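Local atomic coordinates of lovastatin nonaketide synthase, polyketide synthase component (Aspergillus terreus, PDB entry 7CPX), a protein that builds the polyketide chain of lovastatin from malonyl-CoA as a homodimeric, multidomain iterative synthase, delivering carrier-bound dihydromonacolin L in concert with its partner LovC. Residues 290-295 / 329-334; 1755-1760 / 1792-1797; 2019-2024 / 2046-2051. The protein carries 2 engineered substitutions. One frame throughout, in Å; residues are numbered along the deposited sequence.

Interaction 1 (290-295 / 329-334); sequences SAQEAL and PQEAEA
In the ketosynthase, within the C-terminal part of its thiolase fold, helices 289-302 and 327-339 meet where Ala334 packs against Gln292 and Glu293. The axes of 290-295 and 329-334 run in broadly the same direction, cross at -38° and approach to 8.1 Å, a close spacing consistent with an alanine at the point of contact. The methyl CB of Ala334 faces CB of Gln292 at 3.5 Å and also lies against the backbone N of Glu293. CG of Gln292 is anti to the carbonyl carbon (chi1 -62°), and the extended chain carries its amide across to the other helix, where OE1 lies 3.3 Å from CA of Glu331. Glu293 contributes its aliphatic stem: CB stands 3.8 Å from O of Ala334, while its carboxylate forms a salt bridge with Lys297. The carboxylate of Glu331 takes a different course, its OE1 accepting a hydrogen bond from N of Gly321. The same side chain touches His320, a predicted active-site residue, and may help to position the backbone around it. The contact is thus a buried helix pair of the thiolase-fold ketosynthase, bordering its predicted active site through Glu331.

Interaction 2 (1755-1760 / 1792-1797); sequences GVHVLD and WTQEPE
This is a strand-to-loop contact inside a mixed, Rossmann-like sheet, in which residues 1792-1797 run in beside strand 1755-1761 on the way into strand 1797-1801; His1757, Val1758, Pro1796 and Glu1797 carry it. Much of the contact is made by backbone carbonyl groups. O of Pro1796 receives a weak hydrogen bond from N of Val1758 (3.4 Å, 142° at the hydrogen). The same oxygen also takes a CA-H...O contact from His1757, with CA and O 3.2 Å apart and an almost straight 164° at the hydrogen. Two further carbonyls approach the imidazole of His1757, which is brought to the loop because CG stands anti to the carbonyl carbon (chi1 -62°). O of Gln1794 lies in the ring plane at its edge, 3.0 Å from CE1, whereas O of Glu1795 approaches obliquely, 3.0 Å from ND1. One step further along, Val1758 and Glu1797 lie side by side and point the same way, CG2 of the valine resting 3.5 Å from CB of the glutamate. Beyond this apolar stem the buried carboxylate of Glu1797 makes salt bridges with Arg1745, Arg1748 and Arg2423, which would be expected to keep it ionised. Backbone bonding between Val1758 and Val1798 then continues the pairing of the strands. The two strands are joined through helix 1775-1784 as a beta-alpha-beta crossover, and Leu1779 of that helix packs on His1757 and Glu1795. Helix 1735-1750 touches Val1756 and Pro1796 and supplies two of the arginines, while strand 1720-1728 flanks 1755-1761 on the edge away from the loop.

Interaction 3 (2019-2024 / 2046-2051); sequences WHLRRV and QRMMKV
Leu2021, Val2051 and the aliphatic stems of Arg2022 and Arg2047 form the tightly packed part of this helix-helix contact, while the guanidinium of Arg2022 and the exposed Lys2050 make its looser, polar side. The axes of 2019-2024 and 2046-2051 cross at -58° and approach to 9.2 Å. CD1 of Leu2021 lies 3.6 Å from CB of Arg2047 and reaches CG of the buried Met2048 at 4.3 Å. Met2048 in turn packs on Leu1966, Leu1968 and Leu2032, which places helix 2041-2051 on a parallel sheet through strands 1964-1968 and 2031-2034. CB of Leu2021 rests 4.0 Å from CG2 of Val2051. The other branch of the valine serves Arg2022: CG1 touches CG of the arginine at 3.5 Å and also lies over one face of the guanidinium, displaced toward its rim. CG of Arg2022 is anti to the carbonyl carbon (chi1 -74°), and the extended chain beyond it carries the charged group past the valine. Its NH1 forms a salt bridge with Asp2018. O of Lys2050 lies oblique to the guanidinium, 3.4 Å from NH2, at an angle too poor for a hydrogen bond. Arg2047 lends only its stem to the leucine; a bend at chi3 (-83°) turns NE aside. Lys2050 packs on Asp1202 of the second subunit, which nearby residues of helix 2018-2024 also meet. The chemistry implies a division: aliphatic groups, including arginine stems, make up the packed part, while the charge of Arg2022 is met by Asp2018 of its own helix.

How the interactions relate
The three contacts lie far apart along an elongated chain, their centres 85 to 92 Å from one another, and share no secondary-structure element. Interactions 1 and 2 are buried, whereas interaction 3 is only partly so and lies beside the second subunit. Interactions 1 and 3 each join two helices, but the closer approach, in the ketosynthase, goes with an alanine and the wider one with leucine and valine. Interaction 2 instead sets a loop against a strand and relies on backbone carbonyls. Charges follow location: beside a predicted catalytic histidine in interaction 1, enclosed by arginines in interaction 2, and at a margin near the second subunit in interaction 3, with Arg2022 paired within its own chain.

Interaction 1 (290-295 / 329-334)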
loop_
_atom_site.group_PDB
_atom_site.type_symbol
_atom_site.label_atom_id
_atom_site.label_comp_id
_atom_site.label_asym_id
_atom_site.label_seq_id
_atom_site.Cartn_x
_atom_site.Cartn_y
_atom_site.Cartn_z
ATOM N N SER A 290 -22.831 43.301 15.538
ATOM C CA SER A 290 -22.657 44.729 15.292
ATOM C C SER A 290 -22.282 44.991 13.841
ATOM O O SER A 290 -22.796 45.927 13.216
ATOM C CB SER A 290 -21.592 45.293 16.230
ATOM O OG SER A 290 -21.391 46.677 16.000
ATOM N N ALA A 291 -21.384 44.175 13.286
ATOM C CA ALA A 291 -20.973 44.364 11.900
ATOM C C ALA A 291 -22.147 44.175 10.951
ATOM O O ALA A 291 -22.320 44.949 10.004
ATOM C CB ALA A 291 -19.842 43.397 11.555
ATOM N N GLN A 292 -22.970 43.153 11.190
ATOM C CA GLN A 292 -24.110 42.904 10.315
ATOM C C GLN A 292 -25.170 43.990 10.462
ATOM O O GLN A 292 -25.806 44.384 9.477
ATOM C CB GLN A 292 -24.696 41.526 10.614
ATOM C CG GLN A 292 -23.723 40.393 10.346
ATOM C CD GLN A 292 -24.157 39.088 10.971
ATOM O OE1 GLN A 292 -25.255 38.982 11.516
ATOM N NE2 GLN A 292 -23.294 38.084 10.897
ATOM N N GLU A 293 -25.376 44.485 11.684
ATOM C CA GLU A 293 -26.290 45.604 11.881
ATOM C C GLU A 293 -25.813 46.831 11.119
ATOM O O GLU A 293 -26.608 47.517 10.464
ATOM C CB GLU A 293 -26.414 45.916 13.373
ATOM C CG GLU A 293 -27.321 47.094 13.701
ATOM C CD GLU A 293 -27.166 47.560 15.134
ATOM O OE1 GLU A 293 -26.391 46.931 15.885
ATOM O OE2 GLU A 293 -27.818 48.557 15.512
ATOM N N ALA A 294 -24.514 47.125 11.200
ATOM C CA ALA A 294 -23.964 48.250 10.456
ATOM C C ALA A 294 -24.118 48.032 8.959
ATOM O O ALA A 294 -24.408 48.973 8.214
ATOM C CB ALA A 294 -22.494 48.453 10.821
ATOM N N LEU A 295 -23.927 46.795 8.502
ATOM C CA LEU A 295 -24.110 46.484 7.089
ATOM C C LEU A 295 -25.534 46.781 6.649
ATOM O O LEU A 295 -25.759 47.414 5.613
ATOM C CB LEU A 295 -23.775 45.016 6.833
ATOM C CG LEU A 295 -24.256 44.421 5.509
ATOM C CD1 LEU A 295 -23.707 45.205 4.338
ATOM C CD2 LEU A 295 -23.853 42.963 5.405
ATOM N N PRO A 329 -27.763 33.496 16.736
ATOM C CA PRO A 329 -28.068 34.593 17.669
ATOM C C PRO A 329 -27.463 35.918 17.247
ATOM O O PRO A 329 -28.104 36.965 17.399
ATOM C CB PRO A 329 -27.480 34.095 18.998
ATOM C CG PRO A 329 -27.377 32.619 18.847
ATOM C CD PRO A 329 -27.077 32.379 17.406
ATOM N N GLN A 330 -26.242 35.901 16.711
ATOM C CA GLN A 330 -25.625 37.137 16.245
ATOM C C GLN A 330 -26.441 37.757 15.121
ATOM O O GLN A 330 -26.674 38.972 15.106
ATOM C CB GLN A 330 -24.195 36.864 15.778
ATOM C CG GLN A 330 -23.273 36.329 16.862
ATOM C CD GLN A 330 -22.825 37.399 17.836
ATOM O OE1 GLN A 330 -23.077 38.586 17.633
ATOM N NE2 GLN A 330 -22.151 36.983 18.901
ATOM N N GLU A 331 -26.889 36.936 14.171
ATOM C CA GLU A 331 -27.689 37.448 13.065
ATOM C C GLU A 331 -29.020 37.999 13.555
ATOM O O GLU A 331 -29.475 39.048 13.086
ATOM C CB GLU A 331 -27.922 36.347 12.036
ATOM C CG GLU A 331 -28.724 36.802 10.837
ATOM C CD GLU A 331 -28.795 35.750 9.759
ATOM O OE1 GLU A 331 -28.655 34.553 10.083
ATOM O OE2 GLU A 331 -28.985 36.122 8.584
ATOM N N ALA A 332 -29.667 37.296 14.484
ATOM C CA ALA A 332 -30.935 37.780 15.015
ATOM C C ALA A 332 -30.751 39.109 15.729
ATOM O O ALA A 332 -31.564 40.028 15.572
ATOM C CB ALA A 332 -31.541 36.743 15.958
ATOM N N GLU A 333 -29.682 39.233 16.517
ATOM C CA GLU A 333 -29.404 40.493 17.193
ATOM C C GLU A 333 -29.150 41.606 16.188
ATOM O O GLU A 333 -29.633 42.730 16.360
ATOM C CB GLU A 333 -28.205 40.333 18.126
ATOM C CG GLU A 333 -27.817 41.603 18.862
ATOM C CD GLU A 333 -26.743 41.362 19.902
ATOM O OE1 GLU A 333 -26.296 40.205 20.039
ATOM O OE2 GLU A 333 -26.344 42.331 20.582
ATOM N N ALA A 334 -28.390 41.313 15.132
ATOM C CA ALA A 334 -28.117 42.325 14.118
ATOM C C ALA A 334 -29.405 42.784 13.453
ATOM O O ALA A 334 -29.632 43.986 13.273
ATOM C CB ALA A 334 -27.144 41.772 13.078
#

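Interaction 2 (1755-1760 / 1792-1797)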
loop_
_atom_site.group_PDB
_atom_site.type_symbol
_atom_site.label_atom_id
_atom_site.label_comp_id
_atom_site.label_asym_id
_atom_site.label_seq_id
_atom_site.Cartn_x
_atom_site.Cartn_y
_atom_site.Cartn_z
ATOM N N GLY A 1755 17.403 -5.596 76.024
ATOM C CA GLY A 1755 18.641 -6.003 75.393
ATOM C C GLY A 1755 18.817 -7.504 75.470
ATOM O O GLY A 1755 18.763 -8.083 76.557
ATOM N N VAL A 1756 19.020 -8.148 74.326
ATOM C CA VAL A 1756 19.161 -9.596 74.241
ATOM C C VAL A 1756 20.492 -9.911 73.580
ATOM O O VAL A 1756 20.786 -9.401 72.492
ATOM C CB VAL A 1756 17.999 -10.227 73.456
ATOM C CG1 VAL A 1756 18.293 -11.684 73.161
ATOM C CG2 VAL A 1756 16.700 -10.087 74.228
ATOM N N HIS A 1757 21.297 -10.746 74.234
ATOM C CA HIS A 1757 22.559 -11.192 73.667
ATOM C C HIS A 1757 22.696 -12.696 73.844
ATOM O O HIS A 1757 22.221 -13.268 74.827
ATOM C CB HIS A 1757 23.745 -10.481 74.317
ATOM C CG HIS A 1757 23.737 -8.999 74.114
ATOM N ND1 HIS A 1757 24.721 -8.338 73.414
ATOM C CD2 HIS A 1757 22.855 -8.050 74.509
ATOM C CE1 HIS A 1757 24.451 -7.045 73.393
ATOM N NE2 HIS A 1757 23.323 -6.845 74.049
ATOM N N VAL A 1758 23.351 -13.332 72.877
ATOM C CA VAL A 1758 23.629 -14.761 72.923
ATOM C C VAL A 1758 25.092 -14.972 72.567
ATOM O O VAL A 1758 25.605 -14.365 71.620
ATOM C CB VAL A 1758 22.713 -15.559 71.971
ATOM C CG1 VAL A 1758 21.266 -15.141 72.157
ATOM C CG2 VAL A 1758 23.147 -15.373 70.529
ATOM N N LEU A 1759 25.761 -15.829 73.330
ATOM C CA LEU A 1759 27.178 -16.118 73.151
ATOM C C LEU A 1759 27.328 -17.619 72.947
ATOM O O LEU A 1759 27.165 -18.397 73.893
ATOM C CB LEU A 1759 27.985 -15.639 74.354
ATOM C CG LEU A 1759 29.179 -14.742 74.029
ATOM C CD1 LEU A 1759 29.742 -14.133 75.300
ATOM C CD2 LEU A 1759 30.250 -15.523 73.289
ATOM N N ASP A 1760 27.624 -18.021 71.715
ATOM C CA ASP A 1760 27.802 -19.426 71.377
ATOM C C ASP A 1760 29.287 -19.763 71.433
ATOM O O ASP A 1760 30.092 -19.168 70.710
ATOM C CB ASP A 1760 27.233 -19.724 69.990
ATOM C CG ASP A 1760 27.190 -21.208 69.687
ATOM O OD1 ASP A 1760 27.420 -22.010 70.617
ATOM O OD2 ASP A 1760 26.930 -21.573 68.522
ATOM N N TRP A 1792 30.141 2.219 67.958
ATOM C CA TRP A 1792 30.073 0.915 68.600
ATOM C C TRP A 1792 28.657 0.362 68.537
ATOM O O TRP A 1792 27.682 1.069 68.804
ATOM C CB TRP A 1792 30.533 1.016 70.054
ATOM C CG TRP A 1792 30.456 -0.285 70.777
ATOM C CD1 TRP A 1792 31.456 -1.199 70.930
ATOM C CD2 TRP A 1792 29.311 -0.828 71.440
ATOM N NE1 TRP A 1792 31.005 -2.276 71.650
ATOM C CE2 TRP A 1792 29.691 -2.073 71.976
ATOM C CE3 TRP A 1792 28.000 -0.382 71.634
ATOM C CZ2 TRP A 1792 28.809 -2.874 72.691
ATOM C CZ3 TRP A 1792 27.127 -1.180 72.346
ATOM C CH2 TRP A 1792 27.534 -2.412 72.866
ATOM N N THR A 1793 28.553 -0.915 68.182
ATOM C CA THR A 1793 27.275 -1.566 67.951
ATOM C C THR A 1793 26.947 -2.521 69.091
ATOM O O THR A 1793 27.800 -2.870 69.911
ATOM C CB THR A 1793 27.283 -2.322 66.620
ATOM O OG1 THR A 1793 28.118 -1.631 65.683
ATOM C CG2 THR A 1793 25.881 -2.410 66.058
ATOM N N GLN A 1794 25.685 -2.956 69.119
ATOM C CA GLN A 1794 25.172 -3.665 70.286
ATOM C C GLN A 1794 25.877 -5.000 70.495
ATOM O O GLN A 1794 26.194 -5.365 71.632
ATOM C CB GLN A 1794 23.665 -3.878 70.146
ATOM C CG GLN A 1794 22.902 -3.770 71.460
ATOM C CD GLN A 1794 22.989 -2.387 72.084
ATOM O OE1 GLN A 1794 23.191 -2.254 73.291
ATOM N NE2 GLN A 1794 22.833 -1.353 71.266
ATOM N N GLU A 1795 26.163 -5.728 69.417
ATOM C CA GLU A 1795 26.625 -7.095 69.210
ATOM C C GLU A 1795 25.530 -8.071 69.628
ATOM O O GLU A 1795 25.702 -8.826 70.594
ATOM C CB GLU A 1795 27.900 -7.359 70.013
ATOM C CG GLU A 1795 29.007 -6.352 69.765
ATOM C CD GLU A 1795 30.162 -6.505 70.733
ATOM O OE1 GLU A 1795 30.085 -7.383 71.619
ATOM O OE2 GLU A 1795 31.147 -5.747 70.611
ATOM N N PRO A 1796 24.392 -8.080 68.929
ATOM C CA PRO A 1796 23.240 -8.856 69.418
ATOM C C PRO A 1796 23.516 -10.339 69.594
ATOM O O PRO A 1796 22.957 -10.956 70.507
ATOM C CB PRO A 1796 22.178 -8.607 68.339
ATOM C CG PRO A 1796 22.962 -8.318 67.111
ATOM C CD PRO A 1796 24.159 -7.543 67.578
ATOM N N GLU A 1797 24.342 -10.939 68.741
ATOM C CA GLU A 1797 24.598 -12.373 68.813
ATOM C C GLU A 1797 26.053 -12.641 68.470
ATOM O O GLU A 1797 26.470 -12.445 67.325
ATOM C CB GLU A 1797 23.672 -13.145 67.869
ATOM C CG GLU A 1797 22.195 -12.946 68.163
ATOM C CD GLU A 1797 21.306 -13.795 67.278
ATOM O OE1 GLU A 1797 21.843 -14.514 66.409
ATOM O OE2 GLU A 1797 20.069 -13.747 67.451
#

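Interaction 3 (2019-2024 / 2046-2051)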
loop_
_atom_site.group_PDB
_atom_site.type_symbol
_atom_site.label_atom_id
_atom_site.label_comp_id
_atom_site.label_asym_id
_atom_site.label_seq_id
_atom_site.Cartn_x
_atom_site.Cartn_y
_atom_site.Cartn_z
ATOM N N TRP A 2019 16.815 -28.625 -14.617
ATOM C CA TRP A 2019 17.228 -29.335 -15.823
ATOM C C TRP A 2019 18.720 -29.644 -15.793
ATOM O O TRP A 2019 19.143 -30.749 -16.155
ATOM C CB TRP A 2019 16.875 -28.506 -17.056
ATOM C CG TRP A 2019 17.394 -29.078 -18.332
ATOM C CD1 TRP A 2019 16.742 -29.928 -19.173
ATOM C CD2 TRP A 2019 18.679 -28.841 -18.916
ATOM N NE1 TRP A 2019 17.541 -30.237 -20.245
ATOM C CE2 TRP A 2019 18.736 -29.583 -20.109
ATOM C CE3 TRP A 2019 19.787 -28.076 -18.541
ATOM C CZ2 TRP A 2019 19.858 -29.580 -20.936
ATOM C CZ3 TRP A 2019 20.898 -28.074 -19.362
ATOM C CH2 TRP A 2019 20.926 -28.821 -20.545
ATOM N N HIS A 2020 19.534 -28.679 -15.362
ATOM C CA HIS A 2020 20.968 -28.920 -15.252
ATOM C C HIS A 2020 21.259 -30.023 -14.243
ATOM O O HIS A 2020 22.130 -30.871 -14.471
ATOM C CB HIS A 2020 21.686 -27.630 -14.857
ATOM C CG HIS A 2020 23.138 -27.816 -14.552
ATOM N ND1 HIS A 2020 24.089 -28.001 -15.533
ATOM C CD2 HIS A 2020 23.803 -27.848 -13.374
ATOM C CE1 HIS A 2020 25.277 -28.136 -14.972
ATOM N NE2 HIS A 2020 25.131 -28.048 -13.662
ATOM N N LEU A 2021 20.542 -30.022 -13.119
ATOM C CA LEU A 2021 20.727 -31.074 -12.126
ATOM C C LEU A 2021 20.365 -32.436 -12.700
ATOM O O LEU A 2021 21.087 -33.419 -12.490
ATOM C CB LEU A 2021 19.888 -30.771 -10.886
ATOM C CG LEU A 2021 20.235 -29.457 -10.181
ATOM C CD1 LEU A 2021 19.215 -29.146 -9.105
ATOM C CD2 LEU A 2021 21.634 -29.511 -9.592
ATOM N N ARG A 2022 19.255 -32.516 -13.437
ATOM C CA ARG A 2022 18.915 -33.761 -14.115
ATOM C C ARG A 2022 20.035 -34.188 -15.050
ATOM O O ARG A 2022 20.376 -35.373 -15.128
ATOM C CB ARG A 2022 17.609 -33.601 -14.894
ATOM C CG ARG A 2022 16.361 -33.576 -14.032
ATOM C CD ARG A 2022 15.101 -33.484 -14.877
ATOM N NE ARG A 2022 13.892 -33.611 -14.073
ATOM C CZ ARG A 2022 13.274 -32.601 -13.473
ATOM N NH1 ARG A 2022 13.728 -31.362 -13.560
ATOM N NH2 ARG A 2022 12.174 -32.842 -12.766
ATOM N N ARG A 2023 20.619 -33.229 -15.767
ATOM C CA ARG A 2023 21.686 -33.555 -16.707
ATOM C C ARG A 2023 22.911 -34.111 -15.989
ATOM O O ARG A 2023 23.520 -35.082 -16.455
ATOM C CB ARG A 2023 22.065 -32.318 -17.519
ATOM C CG ARG A 2023 23.073 -32.594 -18.619
ATOM C CD ARG A 2023 23.427 -31.333 -19.386
ATOM N NE ARG A 2023 24.240 -30.417 -18.595
ATOM C CZ ARG A 2023 25.545 -30.552 -18.401
ATOM N NH1 ARG A 2023 26.217 -31.575 -18.904
ATOM N NH2 ARG A 2023 26.193 -29.640 -17.682
ATOM N N VAL A 2024 23.286 -33.520 -14.860
ATOM C CA VAL A 2024 24.551 -33.832 -14.204
ATOM C C VAL A 2024 24.373 -34.827 -13.064
ATOM O O VAL A 2024 25.180 -35.745 -12.914
ATOM C CB VAL A 2024 25.232 -32.538 -13.708
ATOM C CG1 VAL A 2024 25.408 -31.560 -14.854
ATOM C CG2 VAL A 2024 24.439 -31.908 -12.575
ATOM N N GLN A 2046 16.112 -28.410 -2.673
ATOM C CA GLN A 2046 14.729 -28.665 -3.051
ATOM C C GLN A 2046 14.648 -29.136 -4.495
ATOM O O GLN A 2046 13.988 -30.137 -4.796
ATOM C CB GLN A 2046 13.888 -27.406 -2.846
ATOM C CG GLN A 2046 13.830 -26.936 -1.404
ATOM C CD GLN A 2046 13.056 -25.645 -1.241
ATOM O OE1 GLN A 2046 12.524 -25.099 -2.208
ATOM N NE2 GLN A 2046 12.988 -25.147 -0.012
ATOM N N ARG A 2047 15.350 -28.447 -5.396
ATOM C CA ARG A 2047 15.351 -28.859 -6.794
ATOM C C ARG A 2047 15.871 -30.281 -6.943
ATOM O O ARG A 2047 15.381 -31.042 -7.785
ATOM C CB ARG A 2047 16.186 -27.886 -7.622
ATOM C CG ARG A 2047 15.394 -26.707 -8.146
ATOM C CD ARG A 2047 16.288 -25.526 -8.452
ATOM N NE ARG A 2047 16.584 -24.738 -7.262
ATOM C CZ ARG A 2047 17.279 -23.611 -7.272
ATOM N NH1 ARG A 2047 17.792 -23.126 -8.391
ATOM N NH2 ARG A 2047 17.461 -22.949 -6.133
ATOM N N MET A 2048 16.853 -30.666 -6.125
ATOM C CA MET A 2048 17.339 -32.039 -6.183
ATOM C C MET A 2048 16.210 -33.018 -5.896
ATOM O O MET A 2048 16.069 -34.036 -6.584
ATOM C CB MET A 2048 18.487 -32.241 -5.194
ATOM C CG MET A 2048 19.770 -31.527 -5.577
ATOM S SD MET A 2048 21.143 -31.962 -4.493
ATOM C CE MET A 2048 22.530 -31.298 -5.408
ATOM N N MET A 2049 15.378 -32.714 -4.898
ATOM C CA MET A 2049 14.254 -33.588 -4.588
ATOM C C MET A 2049 13.309 -33.733 -5.771
ATOM O O MET A 2049 12.568 -34.720 -5.842
ATOM C CB MET A 2049 13.493 -33.055 -3.375
ATOM C CG MET A 2049 14.302 -33.039 -2.085
ATOM S SD MET A 2049 14.609 -34.682 -1.401
ATOM C CE MET A 2049 16.097 -35.168 -2.272
ATOM N N LYS A 2050 13.317 -32.775 -6.699
ATOM C CA LYS A 2050 12.486 -32.892 -7.890
ATOM C C LYS A 2050 13.142 -33.751 -8.963
ATOM O O LYS A 2050 12.437 -34.391 -9.750
ATOM C CB LYS A 2050 12.178 -31.507 -8.458
ATOM C CG LYS A 2050 11.313 -30.645 -7.560
ATOM C CD LYS A 2050 10.936 -29.346 -8.251
ATOM C CE LYS A 2050 10.014 -28.498 -7.392
ATOM N NZ LYS A 2050 9.588 -27.255 -8.095
ATOM N N VAL A 2051 14.471 -33.782 -9.013
ATOM C CA VAL A 2051 15.167 -34.492 -10.083
ATOM C C VAL A 2051 15.591 -35.885 -9.640
ATOM O O VAL A 2051 15.615 -36.817 -10.447
ATOM C CB VAL A 2051 16.378 -33.668 -10.561
ATOM C CG1 VAL A 2051 15.965 -32.236 -10.855
ATOM C CG2 VAL A 2051 17.490 -33.710 -9.534
#